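Local coordinates for YycN protein (Bacillus subtilis, PDB 1ON0) that is a homodimeric member of the GNAT acetyltransferase family that probably transfers acyl groups, its substrate not being established, at residues V129-H132 / A136-L139; S64-L67 / D71-G74; G32-L35 / L41-K44. One frame throughout, in Å; residues are numbered along the deposited sequence.

Contact 1. Residues V129-H132 / A136-L139; sequences VFAH and ARKL
Val-129 and Arg-137 meet across the turn that leads from a loop into a helix, and their side chains cross at about a right angle. The apolar part is made by methyl and methylene groups. Both branches of Val-129 press on the aliphatic stem of Arg-137, CG1 lying 3.6 Å from its CG, while Val-129 CG2 also reaches CB of Ala-136 at 3.9 Å. Ala-136 suits this place because its short side chain lets the helix come close to the branched valine.

The polar part is a single hydrogen bond. Arg-137 NH1 donates to the carbonyl O of Ala-131 over 3.1 Å, with an N-H...O angle of 150°. The oxygen lies at the edge of the guanidinium, near its plane, and NH1 lies in the plane of the Ala-131 carbonyl, on a lone pair of its O. The chain is bent at chi3 (70°), which sets the guanidinium alongside Ala-131 with NH1 facing its carbonyl. NH2 forms a salt bridge with Glu-147, so the flat group is gripped from two directions and its rotation is restricted. Arginine suits the place because its long stem can lie against the valine while its end reaches a carbonyl and a carboxylate. Putting a leucine in place of Arg-137 would probably leave both without their shared donor group.

This surface contact joins the loop after strand 124-127 to helix 134-142, in the C-terminal half of the GNAT fold. Phe-130 packs on helix 10-31, whereas Leu-139 rests on helix 105-119.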
loop_
_atom_site.group_PDB
_atom_site.type_symbol
_atom_site.label_atom_id
_atom_site.label_comp_id
_atom_site.label_asym_id
_atom_site.label_seq_id
_atom_site.Cartn_x
_atom_site.Cartn_y
_atom_site.Cartn_z
ATOM N N VAL B 129 22.749 -7.510 -1.439
ATOM C CA VAL B 129 21.832 -7.305 -0.338
ATOM C C VAL B 129 22.401 -8.027 0.880
ATOM O O VAL B 129 22.810 -9.176 0.783
ATOM C CB VAL B 129 20.411 -7.845 -0.693
ATOM C CG1 VAL B 129 20.450 -9.348 -0.882
ATOM C CG2 VAL B 129 19.422 -7.460 0.378
ATOM N N PHE B 130 22.454 -7.328 2.013
ATOM C CA PHE B 130 22.958 -7.915 3.242
ATOM C C PHE B 130 22.008 -9.000 3.697
ATOM O O PHE B 130 20.785 -8.813 3.709
ATOM C CB PHE B 130 23.079 -6.872 4.361
ATOM C CG PHE B 130 24.115 -5.822 4.107
ATOM C CD1 PHE B 130 23.761 -4.606 3.540
ATOM C CD2 PHE B 130 25.462 -6.077 4.383
ATOM C CE1 PHE B 130 24.728 -3.640 3.267
ATOM C CE2 PHE B 130 26.437 -5.126 4.118
ATOM C CZ PHE B 130 26.067 -3.902 3.546
ATOM N N ALA B 131 22.574 -10.135 4.078
ATOM C CA ALA B 131 21.783 -11.266 4.540
ATOM C C ALA B 131 20.726 -10.841 5.550
ATOM O O ALA B 131 19.594 -11.315 5.489
ATOM C CB ALA B 131 22.702 -12.308 5.160
ATOM N N HIS B 132 21.081 -9.940 6.467
ATOM C CA HIS B 132 20.125 -9.525 7.490
ATOM C C HIS B 132 18.948 -8.705 6.957
ATOM O O HIS B 132 17.913 -8.625 7.616
ATOM C CB HIS B 132 20.823 -8.754 8.618
ATOM C CG HIS B 132 21.456 -7.474 8.175
ATOM N ND1 HIS B 132 22.803 -7.362 7.902
ATOM C CD2 HIS B 132 20.921 -6.254 7.923
ATOM C CE1 HIS B 132 23.070 -6.132 7.499
ATOM N NE2 HIS B 132 21.942 -5.440 7.502
ATOM N N ALA B 136 14.196 -6.785 2.277
ATOM C CA ALA B 136 14.701 -6.428 0.957
ATOM C C ALA B 136 14.859 -7.678 0.098
ATOM O O ALA B 136 14.439 -7.704 -1.063
ATOM C CB ALA B 136 16.038 -5.692 1.073
ATOM N N ARG B 137 15.461 -8.718 0.663
ATOM C CA ARG B 137 15.649 -9.948 -0.089
ATOM C C ARG B 137 14.329 -10.471 -0.608
ATOM O O ARG B 137 14.231 -10.847 -1.759
ATOM C CB ARG B 137 16.339 -11.005 0.773
ATOM C CG ARG B 137 17.755 -10.646 1.136
ATOM C CD ARG B 137 18.305 -11.579 2.198
ATOM N NE ARG B 137 18.532 -12.918 1.677
ATOM C CZ ARG B 137 18.900 -13.949 2.429
ATOM N NH1 ARG B 137 19.082 -13.791 3.739
ATOM N NH2 ARG B 137 19.088 -15.137 1.870
ATOM N N LYS B 138 13.300 -10.480 0.229
ATOM C CA LYS B 138 12.012 -10.978 -0.232
ATOM C C LYS B 138 11.446 -10.119 -1.341
ATOM O O LYS B 138 10.887 -10.631 -2.300
ATOM C CB LYS B 138 11.006 -11.080 0.917
ATOM C CG LYS B 138 10.956 -12.466 1.520
ATOM C CD LYS B 138 9.641 -12.715 2.240
ATOM C CE LYS B 138 9.468 -14.194 2.605
ATOM N NZ LYS B 138 10.481 -14.694 3.589
ATOM N N LEU B 139 11.606 -8.814 -1.209
ATOM C CA LEU B 139 11.115 -7.893 -2.218
ATOM C C LEU B 139 11.830 -8.188 -3.540
ATOM O O LEU B 139 11.186 -8.331 -4.586
ATOM C CB LEU B 139 11.349 -6.449 -1.762
ATOM C CG LEU B 139 10.973 -5.250 -2.638
ATOM C CD1 LEU B 139 11.968 -5.139 -3.762
ATOM C CD2 LEU B 139 9.552 -5.392 -3.184
#

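Contact 2. Residues S64-L67 / D71-G74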
loop_
_atom_site.group_PDB
_atom_site.type_symbol
_atom_site.label_atom_id
_atom_site.label_comp_id
_atom_site.label_asym_id
_atom_site.label_seq_id
_atom_site.Cartn_x
_atom_site.Cartn_y
_atom_site.Cartn_z
ATOM N N SER B 64 16.732 10.233 -8.210
ATOM C CA SER B 64 15.910 10.471 -7.031
ATOM C C SER B 64 14.564 9.927 -7.472
ATOM O O SER B 64 14.078 10.298 -8.543
ATOM C CB SER B 64 15.761 11.957 -6.759
ATOM O OG SER B 64 15.098 12.566 -7.841
ATOM N N LEU B 65 13.969 9.034 -6.683
ATOM C CA LEU B 65 12.660 8.479 -7.040
ATOM C C LEU B 65 11.576 9.406 -6.509
ATOM O O LEU B 65 11.518 9.672 -5.312
ATOM C CB LEU B 65 12.481 7.087 -6.423
ATOM C CG LEU B 65 13.661 6.151 -6.686
ATOM C CD1 LEU B 65 13.564 4.908 -5.814
ATOM C CD2 LEU B 65 13.693 5.806 -8.169
ATOM N N LYS B 66 10.720 9.888 -7.404
ATOM C CA LYS B 66 9.633 10.788 -7.037
ATOM C C LYS B 66 8.263 10.177 -7.321
ATOM O O LYS B 66 8.086 9.469 -8.310
ATOM C CB LYS B 66 9.753 12.116 -7.797
ATOM C CG LYS B 66 10.934 12.995 -7.387
ATOM C CD LYS B 66 10.726 14.407 -7.916
ATOM C CE LYS B 66 11.851 15.341 -7.540
ATOM N NZ LYS B 66 11.514 16.737 -7.967
ATOM N N LEU B 67 7.293 10.453 -6.451
ATOM C CA LEU B 67 5.932 9.937 -6.618
ATOM C C LEU B 67 5.211 11.027 -7.392
ATOM O O LEU B 67 4.255 10.789 -8.135
ATOM C CB LEU B 67 5.289 9.719 -5.240
ATOM C CG LEU B 67 4.000 8.921 -4.986
ATOM C CD1 LEU B 67 2.871 9.879 -4.681
ATOM C CD2 LEU B 67 3.668 8.006 -6.153
ATOM N N ASP B 71 6.726 14.663 -3.482
ATOM C CA ASP B 71 7.143 13.535 -2.685
ATOM C C ASP B 71 8.283 12.722 -3.265
ATOM O O ASP B 71 8.098 11.971 -4.218
ATOM C CB ASP B 71 5.936 12.644 -2.407
ATOM C CG ASP B 71 4.864 13.368 -1.615
ATOM O OD1 ASP B 71 3.826 13.744 -2.189
ATOM O OD2 ASP B 71 5.068 13.589 -0.408
ATOM N N ILE B 72 9.465 12.885 -2.674
ATOM C CA ILE B 72 10.640 12.145 -3.101
ATOM C C ILE B 72 10.704 10.900 -2.224
ATOM O O ILE B 72 11.219 10.936 -1.108
ATOM C CB ILE B 72 11.923 12.972 -2.929
ATOM C CG1 ILE B 72 11.759 14.332 -3.604
ATOM C CG2 ILE B 72 13.107 12.221 -3.566
ATOM C CD1 ILE B 72 12.766 15.389 -3.128
ATOM N N VAL B 73 10.170 9.804 -2.752
ATOM C CA VAL B 73 10.086 8.526 -2.053
ATOM C C VAL B 73 11.402 7.804 -1.749
ATOM O O VAL B 73 11.497 7.070 -0.749
ATOM C CB VAL B 73 9.171 7.565 -2.827
ATOM C CG1 VAL B 73 7.825 8.236 -3.083
ATOM C CG2 VAL B 73 9.815 7.164 -4.145
ATOM N N GLY B 74 12.401 8.004 -2.609
ATOM C CA GLY B 74 13.689 7.363 -2.411
ATOM C C GLY B 74 14.826 7.723 -3.366
ATOM O O GLY B 74 14.876 8.812 -3.934
#
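A classic beta bulge interrupts the antiparallel hairpin of strands 60-66 and 72-79 in this GNAT sheet: Val-73 and Gly-74 both face Leu-65. Leu-65 N donates to Gly-74 O at 2.9 Å from above the carbonyl plane, and Gly-74 N returns a longer bond of 3.3 Å to Leu-65 O. Toward the turn, Leu-67 N bonds to Asp-71 O at 2.8 Å, nearly along the C=O axis. Glycine fits the bulge because a CB at its position would lie tight against Leu-65 CD1.

Val-73 makes two apolar contacts, Leu-65 CB with Val-73 CG2 at 3.5 Å and Leu-67 CB with Val-73 CG1 at 3.6 Å, one branch to each leucine. Leu-65 continues inward to strand 88-96 and helix 105-119, as befits a buried aliphatic residue. Asp-71 OD2 is hydrogen-bonded to Tyr-100 OH and forms a salt bridge with Arg-53 of the second subunit, tying the turn to the dimer interface.

Lys-66 and Ile-72 lie side by side and point the same way, the extended lysine chain placing its CE 4.1 Å from Ile-72 CG1.

Contact 3. Residues G32-L35 / L41-K44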
loop_
_atom_site.group_PDB
_atom_site.type_symbol
_atom_site.label_atom_id
_atom_site.label_comp_id
_atom_site.label_asym_id
_atom_site.label_seq_id
_atom_site.Cartn_x
_atom_site.Cartn_y
_atom_site.Cartn_z
ATOM N N GLY B 32 28.474 -7.745 10.602
ATOM C CA GLY B 32 29.620 -8.195 11.363
ATOM C C GLY B 32 30.888 -8.018 10.558
ATOM O O GLY B 32 31.971 -8.342 11.022
ATOM N N THR B 33 30.749 -7.492 9.347
ATOM C CA THR B 33 31.884 -7.292 8.452
ATOM C C THR B 33 32.888 -6.269 8.972
ATOM O O THR B 33 34.091 -6.550 9.026
ATOM C CB THR B 33 31.404 -6.868 7.042
ATOM O OG1 THR B 33 30.444 -7.823 6.571
ATOM C CG2 THR B 33 32.576 -6.820 6.063
ATOM N N TRP B 34 32.409 -5.087 9.350
ATOM C CA TRP B 34 33.309 -4.056 9.856
ATOM C C TRP B 34 33.031 -3.733 11.299
ATOM O O TRP B 34 31.880 -3.736 11.728
ATOM C CB TRP B 34 33.190 -2.755 9.062
ATOM C CG TRP B 34 33.526 -2.854 7.610
ATOM C CD1 TRP B 34 34.314 -3.793 7.001
ATOM C CD2 TRP B 34 33.144 -1.930 6.589
ATOM N NE1 TRP B 34 34.451 -3.504 5.665
ATOM C CE2 TRP B 34 33.749 -2.361 5.386
ATOM C CE3 TRP B 34 32.361 -0.767 6.578
ATOM C CZ2 TRP B 34 33.587 -1.673 4.181
ATOM C CZ3 TRP B 34 32.198 -0.085 5.378
ATOM C CH2 TRP B 34 32.816 -0.539 4.197
ATOM N N LEU B 35 34.093 -3.453 12.044
ATOM C CA LEU B 35 33.978 -3.092 13.454
ATOM C C LEU B 35 33.452 -1.666 13.524
ATOM O O LEU B 35 33.799 -0.832 12.691
ATOM C CB LEU B 35 35.353 -3.135 14.131
ATOM C CG LEU B 35 36.148 -4.437 13.988
ATOM C CD1 LEU B 35 37.591 -4.199 14.405
ATOM C CD2 LEU B 35 35.504 -5.515 14.849
ATOM N N LEU B 41 34.711 5.309 8.730
ATOM C CA LEU B 41 35.827 5.613 7.841
ATOM C C LEU B 41 35.837 4.718 6.602
ATOM O O LEU B 41 35.940 5.204 5.472
ATOM C CB LEU B 41 37.154 5.458 8.586
ATOM C CG LEU B 41 38.409 5.954 7.868
ATOM C CD1 LEU B 41 38.289 7.440 7.571
ATOM C CD2 LEU B 41 39.626 5.681 8.735
ATOM N N LEU B 42 35.737 3.409 6.816
ATOM C CA LEU B 42 35.741 2.462 5.706
ATOM C C LEU B 42 34.645 2.815 4.697
ATOM O O LEU B 42 34.840 2.681 3.488
ATOM C CB LEU B 42 35.536 1.036 6.236
ATOM C CG LEU B 42 36.633 0.513 7.176
ATOM C CD1 LEU B 42 36.254 -0.836 7.751
ATOM C CD2 LEU B 42 37.940 0.424 6.406
ATOM N N SER B 43 33.511 3.300 5.200
ATOM C CA SER B 43 32.379 3.654 4.355
ATOM C C SER B 43 32.605 4.809 3.397
ATOM O O SER B 43 32.242 4.724 2.229
ATOM C CB SER B 43 31.151 3.951 5.214
ATOM O OG SER B 43 30.016 4.146 4.392
ATOM N N LYS B 44 33.186 5.900 3.874
ATOM C CA LYS B 44 33.421 7.036 2.986
ATOM C C LYS B 44 34.365 6.656 1.842
ATOM O O LYS B 44 34.164 7.075 0.702
ATOM C CB LYS B 44 33.996 8.226 3.763
ATOM C CG LYS B 44 32.994 8.895 4.675
ATOM C CD LYS B 44 33.562 10.149 5.314
ATOM C CE LYS B 44 32.527 10.800 6.235
ATOM N NZ LYS B 44 32.972 12.131 6.761
#
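The delta methyl CD1 of Leu-42 sits over one face of the Trp-34 indole, 3.4 Å from the centroid of the five-membered ring and only 12° off the ring normal, a CH-pi contact. Its nearest ring atom is CG of Trp-34, also at 3.4 Å. Leu-42 CB approaches the six-membered ring, lying 3.6 Å from Trp-34 CZ3, so the leucine crosses the indole at a slant, touching both rings. A broad aromatic surface suits this role, since one side chain can receive both the base and the tip of a leucine. With CG of Leu-42 anti to its carbonyl carbon (chi1 -63°) and the chain extended beyond it (chi2 174°), CD1 is carried over the pyrrole portion.

The far end of the indole reaches the helix backbone, where Trp-34 CZ3 is 3.6 Å from Ser-43 N. Ser-43, on the side of helix 36-50 that faces helix 10-31, is small enough to let the two come close, and its buried OG is hydrogen-bonded to Thr-21 O. Trp-34 is tied to helix 10-31 through Lys-28, by a backbone hydrogen bond and a cation-pi interaction.

The tryptophan follows closely on the end of that helix, which Gly-32, at positive phi, closes with a Schellman motif; a CB there would jam against the preceding carbonyl O. This is the short connection between the two helices that separate the first two strands of the GNAT fold.

Overall arrangement
The three contacts follow one another along the chain in the order 3, 2, 1, all within the GNAT domain. Helix 10-31 links two of them: contact 3 forms where it ends, and the loop of contact 1 packs on its side, leaving the nearest atoms of these two contacts about 5 Å apart although their centres are 19 Å apart. Contact 2 stands apart within the sheet, its centre 28 Å from that of contact 3, on opposite sides of the chain's centre, and 21 Å from that of contact 1. Helix 105-119 is touched from both, by Leu-139 of segment 136-139 and by Leu-65 and Leu-67 of contact 2. Of the three, contact 2 alone meets the second subunit.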